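Local coordinates for D-glycero-D-manno-heptose 1-phosphate kinase (Bacteroides thetaiotaomicron, PDB 3K85), which probably uses ATP to phosphorylate a sugar substrate, as a member of the GHMP kinase family of small-molecule kinases, at residues Ser79-Val84 with Ile101-Asp106; Leu39-Thr44 with Ser116-Val121; Asn86-Asp91 with Cys122-Phe127; Lys64-Met69 with Asp75-Leu80. All blocks are in the same frame, centred on the assembly; numbering follows the deposited sequence.

Contact 1: residues Ser79-Val84 with Ile101-Asp106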
loop_
_atom_site.group_PDB
_atom_site.type_symbol
_atom_site.label_atom_id
_atom_site.label_comp_id
_atom_site.label_asym_id
_atom_site.label_seq_id
_atom_site.Cartn_x
_atom_site.Cartn_y
_atom_site.Cartn_z
ATOM N N SER A 79 -10.027 21.869 -25.402
ATOM C CA SER A 79 -10.628 20.576 -25.702
ATOM C C SER A 79 -10.897 19.793 -24.416
ATOM O O SER A 79 -12.013 19.303 -24.193
ATOM C CB SER A 79 -9.702 19.772 -26.617
ATOM O OG SER A 79 -9.538 20.406 -27.876
ATOM N N LEU A 80 -9.871 19.689 -23.571
ATOM C CA LEU A 80 -9.971 18.971 -22.306
ATOM C C LEU A 80 -11.176 19.394 -21.478
ATOM O O LEU A 80 -11.940 18.551 -21.008
ATOM C CB LEU A 80 -8.689 19.168 -21.509
ATOM C CG LEU A 80 -7.570 18.150 -21.741
ATOM C CD1 LEU A 80 -7.552 17.674 -23.162
ATOM C CD2 LEU A 80 -6.254 18.780 -21.357
ATOM N N ILE A 81 -11.351 20.697 -21.299
ATOM C CA ILE A 81 -12.481 21.214 -20.536
ATOM C C ILE A 81 -13.792 20.880 -21.245
ATOM O O ILE A 81 -14.767 20.439 -20.624
ATOM C CB ILE A 81 -12.387 22.737 -20.387
ATOM C CG1 ILE A 81 -11.240 23.088 -19.439
ATOM C CG2 ILE A 81 -13.713 23.307 -19.903
ATOM C CD1 ILE A 81 -11.079 24.576 -19.226
ATOM N N LYS A 82 -13.813 21.109 -22.551
ATOM C CA LYS A 82 -14.999 20.829 -23.347
ATOM C C LYS A 82 -15.324 19.331 -23.319
ATOM O O LYS A 82 -16.480 18.940 -23.152
ATOM C CB LYS A 82 -14.777 21.336 -24.775
ATOM C CG LYS A 82 -14.689 22.863 -24.840
ATOM C CD LYS A 82 -14.260 23.367 -26.209
ATOM C CE LYS A 82 -14.217 24.888 -26.237
ATOM N NZ LYS A 82 -13.725 25.392 -27.546
ATOM N N GLY A 83 -14.300 18.496 -23.471
ATOM C CA GLY A 83 -14.522 17.058 -23.421
ATOM C C GLY A 83 -15.165 16.624 -22.100
ATOM O O GLY A 83 -16.165 15.896 -22.082
ATOM N N VAL A 84 -14.601 17.080 -20.985
ATOM C CA VAL A 84 -15.134 16.721 -19.684
ATOM C C VAL A 84 -16.541 17.249 -19.520
ATOM O O VAL A 84 -17.453 16.507 -19.160
ATOM C CB VAL A 84 -14.261 17.272 -18.546
ATOM C CG1 VAL A 84 -14.869 16.897 -17.203
ATOM C CG2 VAL A 84 -12.846 16.717 -18.666
ATOM N N ILE A 101 -14.805 28.839 -15.228
ATOM C CA ILE A 101 -13.845 27.790 -14.914
ATOM C C ILE A 101 -12.417 28.191 -15.273
ATOM O O ILE A 101 -12.133 28.570 -16.409
ATOM C CB ILE A 101 -14.223 26.455 -15.621
ATOM C CG1 ILE A 101 -13.213 25.367 -15.254
ATOM C CG2 ILE A 101 -14.302 26.651 -17.125
ATOM C CD1 ILE A 101 -13.491 24.024 -15.892
ATOM N N THR A 102 -11.522 28.104 -14.288
ATOM C CA THR A 102 -10.123 28.478 -14.480
ATOM C C THR A 102 -9.207 27.274 -14.460
ATOM O O THR A 102 -9.416 26.339 -13.700
ATOM C CB THR A 102 -9.695 29.455 -13.402
ATOM O OG1 THR A 102 -10.551 30.596 -13.466
ATOM C CG2 THR A 102 -8.247 29.878 -13.592
ATOM N N THR A 103 -8.160 27.305 -15.267
ATOM C CA THR A 103 -7.290 26.155 -15.342
ATOM C C THR A 103 -5.824 26.460 -15.603
ATOM O O THR A 103 -5.506 27.297 -16.439
ATOM C CB THR A 103 -7.799 25.217 -16.466
ATOM O OG1 THR A 103 -9.005 24.567 -16.048
ATOM C CG2 THR A 103 -6.793 24.182 -16.786
ATOM N N TYR A 104 -4.935 25.781 -14.883
ATOM C CA TYR A 104 -3.503 25.935 -15.111
ATOM C C TYR A 104 -2.747 24.720 -14.591
ATOM O O TYR A 104 -3.216 24.024 -13.700
ATOM C CB TYR A 104 -2.963 27.265 -14.538
ATOM C CG TYR A 104 -2.751 27.359 -13.050
ATOM C CD1 TYR A 104 -1.551 26.939 -12.467
ATOM C CD2 TYR A 104 -3.738 27.903 -12.221
ATOM C CE1 TYR A 104 -1.336 27.060 -11.084
ATOM C CE2 TYR A 104 -3.535 28.028 -10.840
ATOM C CZ TYR A 104 -2.333 27.603 -10.276
ATOM O OH TYR A 104 -2.149 27.701 -8.910
ATOM N N ASN A 105 -1.591 24.465 -15.192
ATOM C CA ASN A 105 -0.753 23.316 -14.874
ATOM C C ASN A 105 0.651 23.790 -14.503
ATOM O O ASN A 105 1.039 24.900 -14.848
ATOM C CB ASN A 105 -0.700 22.407 -16.111
ATOM C CG ASN A 105 -0.360 20.965 -15.779
ATOM O OD1 ASN A 105 0.779 20.645 -15.431
ATOM N ND2 ASN A 105 -1.354 20.080 -15.883
ATOM N N ASP A 106 1.403 22.956 -13.785
ATOM C CA ASP A 106 2.770 23.303 -13.388
ATOM C C ASP A 106 3.776 22.721 -14.375
ATOM O O ASP A 106 4.984 22.848 -14.181
ATOM C CB ASP A 106 3.106 22.779 -11.983
ATOM C CG ASP A 106 2.390 23.538 -10.881
ATOM O OD1 ASP A 106 2.160 24.755 -11.046
ATOM O OD2 ASP A 106 2.074 22.920 -9.840
#
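I81 of the helix and I101 of the strand meet tip to tip, and this apolar pair makes up most of the interface. I81 CG2 lies 4.1 Å from I101 CD1, and I81 CD1 comes within 4.2 Å of the same methyl, so a single methyl of I101 touches both ends of the I81 side chain. The torsions explain the reach: I101 is stretched out, with CG1 opposite its backbone N (chi1 -179°) and CD1 continuing straight on (chi2 -180°), which carries its terminal carbon off the strand to the helix. The backbones stay well apart, the CA atoms of I81 and I101 being 8.8 Å from each other.

This is helix-on-sheet packing in the N-terminal domain of the GHMP kinase fold, whose S5-like architecture lays helices against a mixed sheet. Strand 99-105 sits between strands 39-47 and 52-57, pairing with the first antiparallel and the second parallel; I81 also touches I55 and A57, and on the helix side I123. T102, whose CB points away from helix 79-91, leaves this face to its two neighbours.

The second kind of contact is methyl against hydroxyl. The side chains of I81 and T103 pass alongside, pointing opposite ways, which brings I81 CD1 to 3.8 Å from T103 OG1, a van der Waals contact. T103 OG1 gives only a weak hydrogen bond, 3.0 Å, to T102 O within its own strand.

Contact 2: residues Leu39-Thr44 with Ser116-Val121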
loop_
_atom_site.group_PDB
_atom_site.type_symbol
_atom_site.label_atom_id
_atom_site.label_comp_id
_atom_site.label_asym_id
_atom_site.label_seq_id
_atom_site.Cartn_x
_atom_site.Cartn_y
_atom_site.Cartn_z
ATOM N N LEU A 39 3.900 18.327 -8.333
ATOM C CA LEU A 39 3.659 19.238 -9.455
ATOM C C LEU A 39 2.214 18.934 -9.839
ATOM O O LEU A 39 1.886 17.796 -10.169
ATOM C CB LEU A 39 4.623 18.950 -10.611
ATOM C CG LEU A 39 5.961 19.700 -10.529
ATOM C CD1 LEU A 39 6.490 19.699 -9.099
ATOM C CD2 LEU A 39 6.958 19.052 -11.460
ATOM N N TYR A 40 1.358 19.952 -9.811
ATOM C CA TYR A 40 -0.061 19.750 -10.049
ATOM C C TYR A 40 -0.765 20.436 -11.215
ATOM O O TYR A 40 -0.178 21.207 -11.974
ATOM C CB TYR A 40 -0.813 20.147 -8.782
ATOM C CG TYR A 40 -0.297 19.525 -7.502
ATOM C CD1 TYR A 40 -0.882 18.359 -6.984
ATOM C CD2 TYR A 40 0.730 20.138 -6.761
ATOM C CE1 TYR A 40 -0.471 17.824 -5.759
ATOM C CE2 TYR A 40 1.151 19.607 -5.533
ATOM C CZ TYR A 40 0.539 18.449 -5.039
ATOM O OH TYR A 40 0.910 17.926 -3.817
ATOM N N ALA A 41 -2.061 20.129 -11.304
ATOM C CA ALA A 41 -2.991 20.694 -12.271
ATOM C C ALA A 41 -4.039 21.272 -11.333
ATOM O O ALA A 41 -4.458 20.602 -10.387
ATOM C CB ALA A 41 -3.611 19.591 -13.141
ATOM N N TYR A 42 -4.463 22.505 -11.555
ATOM C CA TYR A 42 -5.451 23.084 -10.657
ATOM C C TYR A 42 -6.638 23.494 -11.475
ATOM O O TYR A 42 -6.526 23.730 -12.665
ATOM C CB TYR A 42 -4.902 24.321 -9.934
ATOM C CG TYR A 42 -3.530 24.133 -9.324
ATOM C CD1 TYR A 42 -3.350 24.060 -7.932
ATOM C CD2 TYR A 42 -2.404 24.056 -10.135
ATOM C CE1 TYR A 42 -2.063 23.921 -7.377
ATOM C CE2 TYR A 42 -1.128 23.913 -9.594
ATOM C CZ TYR A 42 -0.957 23.846 -8.223
ATOM O OH TYR A 42 0.323 23.675 -7.730
ATOM N N CYS A 43 -7.782 23.586 -10.825
ATOM C CA CYS A 43 -8.987 23.979 -11.509
ATOM C C CYS A 43 -9.965 24.504 -10.485
ATOM O O CYS A 43 -10.078 23.956 -9.391
ATOM C CB CYS A 43 -9.596 22.779 -12.249
ATOM S SG CYS A 43 -11.295 23.047 -12.847
ATOM N N THR A 44 -10.631 25.603 -10.803
ATOM C CA THR A 44 -11.645 26.103 -9.900
ATOM C C THR A 44 -12.865 26.364 -10.749
ATOM O O THR A 44 -12.759 26.846 -11.880
ATOM C CB THR A 44 -11.215 27.377 -9.138
ATOM O OG1 THR A 44 -12.301 28.311 -9.138
ATOM C CG2 THR A 44 -9.979 27.989 -9.752
ATOM N N SER A 116 -1.603 16.044 -19.524
ATOM C CA SER A 116 -2.955 15.961 -20.058
ATOM C C SER A 116 -3.903 15.117 -19.199
ATOM O O SER A 116 -4.968 15.579 -18.784
ATOM C CB SER A 116 -2.889 15.398 -21.484
ATOM O OG SER A 116 -4.147 15.480 -22.130
ATOM N N SER A 117 -3.521 13.876 -18.933
ATOM C CA SER A 117 -4.365 13.003 -18.125
ATOM C C SER A 117 -4.576 13.588 -16.725
ATOM O O SER A 117 -5.676 13.544 -16.174
ATOM C CB SER A 117 -3.726 11.623 -18.038
ATOM O OG SER A 117 -3.487 11.108 -19.339
ATOM N N THR A 118 -3.521 14.153 -16.154
ATOM C CA THR A 118 -3.631 14.741 -14.832
ATOM C C THR A 118 -4.670 15.846 -14.855
ATOM O O THR A 118 -5.525 15.912 -13.959
ATOM C CB THR A 118 -2.281 15.298 -14.360
ATOM O OG1 THR A 118 -1.421 14.207 -14.021
ATOM C CG2 THR A 118 -2.453 16.195 -13.151
HETATM N N MSE A 119 -4.627 16.692 -15.886
HETATM C CA MSE A 119 -5.587 17.795 -15.992
HETATM C C MSE A 119 -7.030 17.332 -16.184
HETATM O O MSE A 119 -7.962 17.929 -15.619
HETATM C CB MSE A 119 -5.198 18.755 -17.122
HETATM C CG MSE A 119 -6.219 19.879 -17.348
HETATM SE SE MSE A 119 -6.562 21.003 -15.780
HETATM C CE MSE A 119 -4.825 21.881 -15.740
ATOM N N VAL A 120 -7.224 16.291 -16.994
ATOM C CA VAL A 120 -8.569 15.746 -17.215
ATOM C C VAL A 120 -9.112 15.248 -15.864
ATOM O O VAL A 120 -10.260 15.518 -15.505
ATOM C CB VAL A 120 -8.545 14.560 -18.223
ATOM C CG1 VAL A 120 -9.899 13.850 -18.233
ATOM C CG2 VAL A 120 -8.214 15.068 -19.620
ATOM N N VAL A 121 -8.280 14.541 -15.106
ATOM C CA VAL A 121 -8.696 14.054 -13.793
ATOM C C VAL A 121 -9.058 15.242 -12.908
ATOM O O VAL A 121 -10.110 15.266 -12.279
ATOM C CB VAL A 121 -7.568 13.237 -13.101
ATOM C CG1 VAL A 121 -7.993 12.833 -11.665
ATOM C CG2 VAL A 121 -7.240 11.998 -13.946
#
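A41 of the strand is received between T118 and M119 of the helix, a close helix-on-sheet packing in the GHMP kinase N-terminal domain. Helix 115-131 follows the glycine-rich sequence that, in relatives of this family, binds the phosphates of ATP. The short segment axes approach to 7.8 Å and run in roughly the same sense, 35° apart.

A41 has the most surface buried here. Its CB is 3.6 Å from T118 CG2 and 3.7 Å from M119 CE, and the two carbons approach it from well-separated directions. With so small a side chain, the CA atoms of A41 and M119 can come to 5.4 Å.

M119, a selenomethionine in this crystal, does not point its CB at the strand. Its chain bends at both chi2 (58°) and chi3 (70°), and the curl brings the terminal methyl back to A41.

T118 divides its branches by polarity. CG2 meets the strand, while OG1 turns away from A41 and has the carbonyl oxygens of P9, its stronger partner, and G114 to share its one hydrogen between.

Beyond A41, the end of M119 also meets the backbone of the following residue, where M119 CE is 4.0 Å from Y42 O.

Contact 3: residues Asn86-Asp91 with Cys122-Phe127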
loop_
_atom_site.group_PDB
_atom_site.type_symbol
_atom_site.label_atom_id
_atom_site.label_comp_id
_atom_site.label_asym_id
_atom_site.label_seq_id
_atom_site.Cartn_x
_atom_site.Cartn_y
_atom_site.Cartn_z
ATOM N N ASN A 86 -18.743 18.035 -21.728
ATOM C CA ASN A 86 -19.704 17.341 -22.589
ATOM C C ASN A 86 -20.069 15.964 -22.028
ATOM O O ASN A 86 -21.259 15.625 -21.877
ATOM C CB ASN A 86 -19.151 17.201 -24.016
ATOM C CG ASN A 86 -19.077 18.539 -24.753
ATOM O OD1 ASN A 86 -19.844 19.461 -24.470
ATOM N ND2 ASN A 86 -18.164 18.637 -25.707
ATOM N N ARG A 87 -19.031 15.188 -21.714
ATOM C CA ARG A 87 -19.175 13.848 -21.168
ATOM C C ARG A 87 -20.054 13.837 -19.922
ATOM O O ARG A 87 -20.901 12.956 -19.777
ATOM C CB ARG A 87 -17.796 13.281 -20.822
ATOM C CG ARG A 87 -17.739 11.763 -20.713
ATOM C CD ARG A 87 -17.793 11.111 -22.092
ATOM N NE ARG A 87 -17.255 9.753 -22.062
ATOM C CZ ARG A 87 -17.844 8.750 -21.430
ATOM N NH1 ARG A 87 -18.990 8.964 -20.794
ATOM N NH2 ARG A 87 -17.276 7.549 -21.407
ATOM N N ILE A 88 -19.853 14.809 -19.027
ATOM C CA ILE A 88 -20.639 14.891 -17.792
ATOM C C ILE A 88 -22.081 15.287 -18.088
ATOM O O ILE A 88 -23.017 14.810 -17.432
ATOM C CB ILE A 88 -20.035 15.922 -16.752
ATOM C CG1 ILE A 88 -18.662 15.456 -16.252
ATOM C CG2 ILE A 88 -20.955 16.049 -15.542
ATOM C CD1 ILE A 88 -18.680 14.080 -15.612
ATOM N N ILE A 89 -22.271 16.173 -19.063
ATOM C CA ILE A 89 -23.636 16.582 -19.416
ATOM C C ILE A 89 -24.393 15.378 -19.970
ATOM O O ILE A 89 -25.563 15.180 -19.645
ATOM C CB ILE A 89 -23.660 17.717 -20.479
ATOM C CG1 ILE A 89 -23.047 18.996 -19.898
ATOM C CG2 ILE A 89 -25.105 17.992 -20.915
ATOM C CD1 ILE A 89 -23.840 19.593 -18.749
ATOM N N ARG A 90 -23.715 14.575 -20.791
ATOM C CA ARG A 90 -24.320 13.387 -21.381
ATOM C C ARG A 90 -24.582 12.279 -20.369
ATOM O O ARG A 90 -25.726 11.869 -20.164
ATOM C CB ARG A 90 -23.435 12.819 -22.492
ATOM C CG ARG A 90 -23.330 13.695 -23.711
ATOM C CD ARG A 90 -23.060 12.839 -24.920
ATOM N NE ARG A 90 -21.789 12.138 -24.824
ATOM C CZ ARG A 90 -20.605 12.722 -24.974
ATOM N NH1 ARG A 90 -20.534 14.026 -25.230
ATOM N NH2 ARG A 90 -19.494 12.001 -24.879
ATOM N N ASP A 91 -23.513 11.793 -19.747
ATOM C CA ASP A 91 -23.615 10.720 -18.771
ATOM C C ASP A 91 -24.645 10.934 -17.682
ATOM O O ASP A 91 -25.262 9.983 -17.213
ATOM C CB ASP A 91 -22.254 10.455 -18.137
ATOM C CG ASP A 91 -21.366 9.619 -19.027
ATOM O OD1 ASP A 91 -21.821 9.259 -20.137
ATOM O OD2 ASP A 91 -20.224 9.322 -18.622
ATOM N N CYS A 122 -8.183 16.238 -12.872
ATOM C CA CYS A 122 -8.427 17.427 -12.073
ATOM C C CYS A 122 -9.765 18.062 -12.441
ATOM O O CYS A 122 -10.585 18.357 -11.577
ATOM C CB CYS A 122 -7.291 18.443 -12.280
ATOM S SG CYS A 122 -7.498 19.934 -11.302
ATOM N N ILE A 123 -9.990 18.273 -13.734
ATOM C CA ILE A 123 -11.247 18.871 -14.170
ATOM C C ILE A 123 -12.417 17.999 -13.728
ATOM O O ILE A 123 -13.425 18.509 -13.224
ATOM C CB ILE A 123 -11.281 19.054 -15.701
ATOM C CG1 ILE A 123 -10.166 20.013 -16.127
ATOM C CG2 ILE A 123 -12.631 19.588 -16.129
ATOM C CD1 ILE A 123 -10.022 20.137 -17.626
ATOM N N LEU A 124 -12.284 16.687 -13.911
ATOM C CA LEU A 124 -13.335 15.755 -13.497
ATOM C C LEU A 124 -13.625 15.918 -12.010
ATOM O O LEU A 124 -14.782 15.982 -11.579
ATOM C CB LEU A 124 -12.905 14.314 -13.781
ATOM C CG LEU A 124 -13.436 13.764 -15.105
ATOM C CD1 LEU A 124 -12.762 12.449 -15.448
ATOM C CD2 LEU A 124 -14.943 13.588 -14.991
ATOM N N LYS A 125 -12.558 15.992 -11.223
ATOM C CA LYS A 125 -12.704 16.155 -9.793
ATOM C C LYS A 125 -13.474 17.424 -9.454
ATOM O O LYS A 125 -14.308 17.423 -8.539
ATOM C CB LYS A 125 -11.336 16.155 -9.111
ATOM C CG LYS A 125 -11.031 14.866 -8.359
ATOM C CD LYS A 125 -12.093 14.621 -7.283
ATOM C CE LYS A 125 -11.717 13.477 -6.363
ATOM N NZ LYS A 125 -11.342 12.271 -7.146
ATOM N N ALA A 126 -13.220 18.508 -10.185
ATOM C CA ALA A 126 -13.944 19.742 -9.898
ATOM C C ALA A 126 -15.422 19.501 -10.170
ATOM O O ALA A 126 -16.262 19.854 -9.349
ATOM C CB ALA A 126 -13.427 20.885 -10.756
ATOM N N PHE A 127 -15.740 18.887 -11.311
ATOM C CA PHE A 127 -17.138 18.599 -11.640
ATOM C C PHE A 127 -17.772 17.657 -10.614
ATOM O O PHE A 127 -18.901 17.897 -10.163
ATOM C CB PHE A 127 -17.266 18.010 -13.058
ATOM C CG PHE A 127 -17.297 19.057 -14.147
ATOM C CD1 PHE A 127 -18.440 19.828 -14.360
ATOM C CD2 PHE A 127 -16.176 19.300 -14.938
ATOM C CE1 PHE A 127 -18.460 20.822 -15.347
ATOM C CE2 PHE A 127 -16.187 20.287 -15.917
ATOM C CZ PHE A 127 -17.333 21.049 -16.121
#
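Two helices of the GHMP kinase N-terminal domain, 79-91 and 115-131, pack side by side here through I88, L124 and F127. All three are buried, and no hydrogen bond crosses between the segments; the evidence is purely of apolar packing. The closest approach is I88 CD1 to L124 CD2, 3.8 Å, made by side chains set at a slant to each other. I88 reaches it through a bent chain: CG1 stands beside the backbone N (chi1 -65°) and CD1 turns again at chi2 (-57°). L124 does not aim its CB at I88, yet its CD2 branch swings nearer and completes the touch.

One turn further along helix 115-131, F127 meets the CG1 methylene of the same isoleucine. I88 CG1 is 4.3 Å from F127 CB, and the CA atoms of the two residues are 8.0 Å apart. I88 is thus held by two residues spaced three apart on one helix, and L133 in the following loop touches it as well.

A third helix, 137-151, closes in on the side of L124: its L143 meets L124, R87 and D91. R87 is paired by charge with D91 one turn on, whose carboxylate lies at the edge of the guanidinium and in its plane, and with E146 of that third helix. Within helix 115-131, I123 CG2 abuts the ring of F127 in the ring plane, 3.6 Å from its CE2.

Contact 4: residues Lys64-Met69 with Asp75-Leu80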
loop_
_atom_site.group_PDB
_atom_site.type_symbol
_atom_site.label_atom_id
_atom_site.label_comp_id
_atom_site.label_asym_id
_atom_site.label_seq_id
_atom_site.Cartn_x
_atom_site.Cartn_y
_atom_site.Cartn_z
ATOM N N LYS A 64 -11.911 32.271 -23.601
ATOM C CA LYS A 64 -13.119 32.629 -24.331
ATOM C C LYS A 64 -14.408 32.401 -23.564
ATOM O O LYS A 64 -14.481 31.564 -22.669
ATOM C CB LYS A 64 -13.189 31.848 -25.643
ATOM C CG LYS A 64 -12.118 32.225 -26.634
ATOM C CD LYS A 64 -12.214 31.389 -27.900
ATOM C CE LYS A 64 -11.299 31.935 -28.989
ATOM N NZ LYS A 64 -9.882 32.040 -28.532
ATOM N N SER A 65 -15.426 33.163 -23.938
ATOM C CA SER A 65 -16.740 33.064 -23.332
ATOM C C SER A 65 -17.605 32.386 -24.396
ATOM O O SER A 65 -17.400 32.609 -25.588
ATOM C CB SER A 65 -17.263 34.466 -23.016
ATOM O OG SER A 65 -18.473 34.420 -22.286
ATOM N N TYR A 66 -18.543 31.541 -23.971
ATOM C CA TYR A 66 -19.438 30.834 -24.891
ATOM C C TYR A 66 -20.853 30.862 -24.340
ATOM O O TYR A 66 -21.062 30.983 -23.130
ATOM C CB TYR A 66 -19.023 29.374 -25.050
ATOM C CG TYR A 66 -17.677 29.154 -25.688
ATOM C CD1 TYR A 66 -17.537 29.093 -27.072
ATOM C CD2 TYR A 66 -16.539 28.982 -24.903
ATOM C CE1 TYR A 66 -16.294 28.859 -27.659
ATOM C CE2 TYR A 66 -15.294 28.749 -25.476
ATOM C CZ TYR A 66 -15.175 28.687 -26.852
ATOM O OH TYR A 66 -13.937 28.451 -27.411
ATOM N N LEU A 67 -21.828 30.747 -25.235
ATOM C CA LEU A 67 -23.224 30.743 -24.828
ATOM C C LEU A 67 -23.492 29.385 -24.169
ATOM O O LEU A 67 -23.166 28.335 -24.731
ATOM C CB LEU A 67 -24.111 30.939 -26.057
ATOM C CG LEU A 67 -23.426 31.710 -27.193
ATOM C CD1 LEU A 67 -24.371 31.803 -28.384
ATOM C CD2 LEU A 67 -23.012 33.100 -26.722
ATOM N N SER A 68 -24.067 29.415 -22.971
ATOM C CA SER A 68 -24.363 28.197 -22.214
ATOM C C SER A 68 -25.153 27.176 -23.041
ATOM O O SER A 68 -26.307 27.417 -23.397
ATOM C CB SER A 68 -25.135 28.568 -20.945
ATOM O OG SER A 68 -25.352 27.446 -20.115
HETATM N N MSE A 69 -24.520 26.041 -23.337
HETATM C CA MSE A 69 -25.135 24.971 -24.130
HETATM C C MSE A 69 -25.111 23.624 -23.407
HETATM O O MSE A 69 -24.569 23.513 -22.313
HETATM C CB MSE A 69 -24.386 24.807 -25.450
HETATM C CG MSE A 69 -24.248 26.071 -26.262
HETATM SE SE MSE A 69 -23.386 25.672 -27.930
HETATM C CE MSE A 69 -21.747 26.712 -27.704
ATOM N N ASP A 75 -13.666 22.866 -30.932
ATOM C CA ASP A 75 -12.994 23.772 -31.866
ATOM C C ASP A 75 -11.529 23.422 -32.019
ATOM O O ASP A 75 -10.965 23.504 -33.105
ATOM C CB ASP A 75 -13.054 25.219 -31.372
ATOM C CG ASP A 75 -14.464 25.742 -31.258
ATOM O OD1 ASP A 75 -15.205 25.685 -32.263
ATOM O OD2 ASP A 75 -14.826 26.223 -30.162
ATOM N N GLY A 76 -10.917 23.043 -30.908
ATOM C CA GLY A 76 -9.504 22.724 -30.901
ATOM C C GLY A 76 -8.938 23.632 -29.829
ATOM O O GLY A 76 -7.728 23.776 -29.659
ATOM N N GLU A 77 -9.856 24.250 -29.099
ATOM C CA GLU A 77 -9.511 25.159 -28.025
ATOM C C GLU A 77 -10.191 24.697 -26.738
ATOM O O GLU A 77 -11.413 24.506 -26.697
ATOM C CB GLU A 77 -9.960 26.573 -28.383
ATOM C CG GLU A 77 -9.449 27.041 -29.731
ATOM C CD GLU A 77 -9.637 28.533 -29.944
ATOM O OE1 GLU A 77 -10.769 29.031 -29.734
ATOM O OE2 GLU A 77 -8.650 29.201 -30.326
ATOM N N ALA A 78 -9.390 24.526 -25.688
ATOM C CA ALA A 78 -9.903 24.069 -24.401
ATOM C C ALA A 78 -10.643 22.756 -24.630
ATOM O O ALA A 78 -11.746 22.556 -24.131
ATOM C CB ALA A 78 -10.842 25.113 -23.805
ATOM N N SER A 79 -10.027 21.869 -25.402
ATOM C CA SER A 79 -10.628 20.576 -25.702
ATOM C C SER A 79 -10.897 19.793 -24.416
ATOM O O SER A 79 -12.013 19.303 -24.193
ATOM C CB SER A 79 -9.702 19.772 -26.617
ATOM O OG SER A 79 -9.538 20.406 -27.876
ATOM N N LEU A 80 -9.871 19.689 -23.571
ATOM C CA LEU A 80 -9.971 18.971 -22.306
ATOM C C LEU A 80 -11.176 19.394 -21.478
ATOM O O LEU A 80 -11.940 18.551 -21.008
ATOM C CB LEU A 80 -8.689 19.168 -21.509
ATOM C CG LEU A 80 -7.570 18.150 -21.741
ATOM C CD1 LEU A 80 -7.552 17.674 -23.162
ATOM C CD2 LEU A 80 -6.254 18.780 -21.357
#
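K64 and E77 lie roughly perpendicular at the protein surface, the lysine coming from strand 62-67 and the glutamate from the turn that leads into helix 79-91. The lysine bends only at its last torsion (chi4 56°), and the carboxylate lies along its CD-CE-NZ end. K64 NZ is 3.4 Å from E77 OE1, a long salt bridge, and 3.6 Å from E77 OE2, while K64 CD is 3.3 Å from E77 OE1. Replacing E77 by alanine removes this carboxylate and would probably leave the amino group of K64 without its acidic mate in this contact and freer to turn.

Y66 meets two carboxylates differently. D75 comes from the opposite direction with its plane only 18° from the ring; Y66 OH is 3.6 Å from D75 OD2, a contact and not a hydrogen bond. The carboxylate of E77 is turned 79° to the ring, and E77 OE1 lies 4.0 Å from Y66 OH.

K82 of the helix joins the two: its NZ hydrogen-bonds to Y66 OH and to E77 O and forms a salt bridge with D75 OD2. The chemistry thus implies an electrostatic link between strand and helix start, in which K64 probably offsets E77, and K82 probably offsets D75, whose carboxylate also has E73 close by.

Contacts 1, 2 and 3 are buried and apolar, whereas contact 4 lies at the surface and works by charge. Helix 79-91 serves contacts 1, 3 and 4, and helix 115-131 serves contacts 2 and 3; contacts 1 and 2 face neighbouring strands of one sheet, tied by a backbone bond from Y42 N to Y104 O (2.9 Å). V84, on the helix of contact 1, packs on F127 and I123 of helix 115-131, so contact 3 continues that core between the helices. On adjacent positions of helix 79-91, I81 packs on the sheet while K82 reaches D75 and Y66 of contact 4. No hydrogen bond or salt bridge crosses contacts 1 to 3, whereas a salt bridge crosses contact 4.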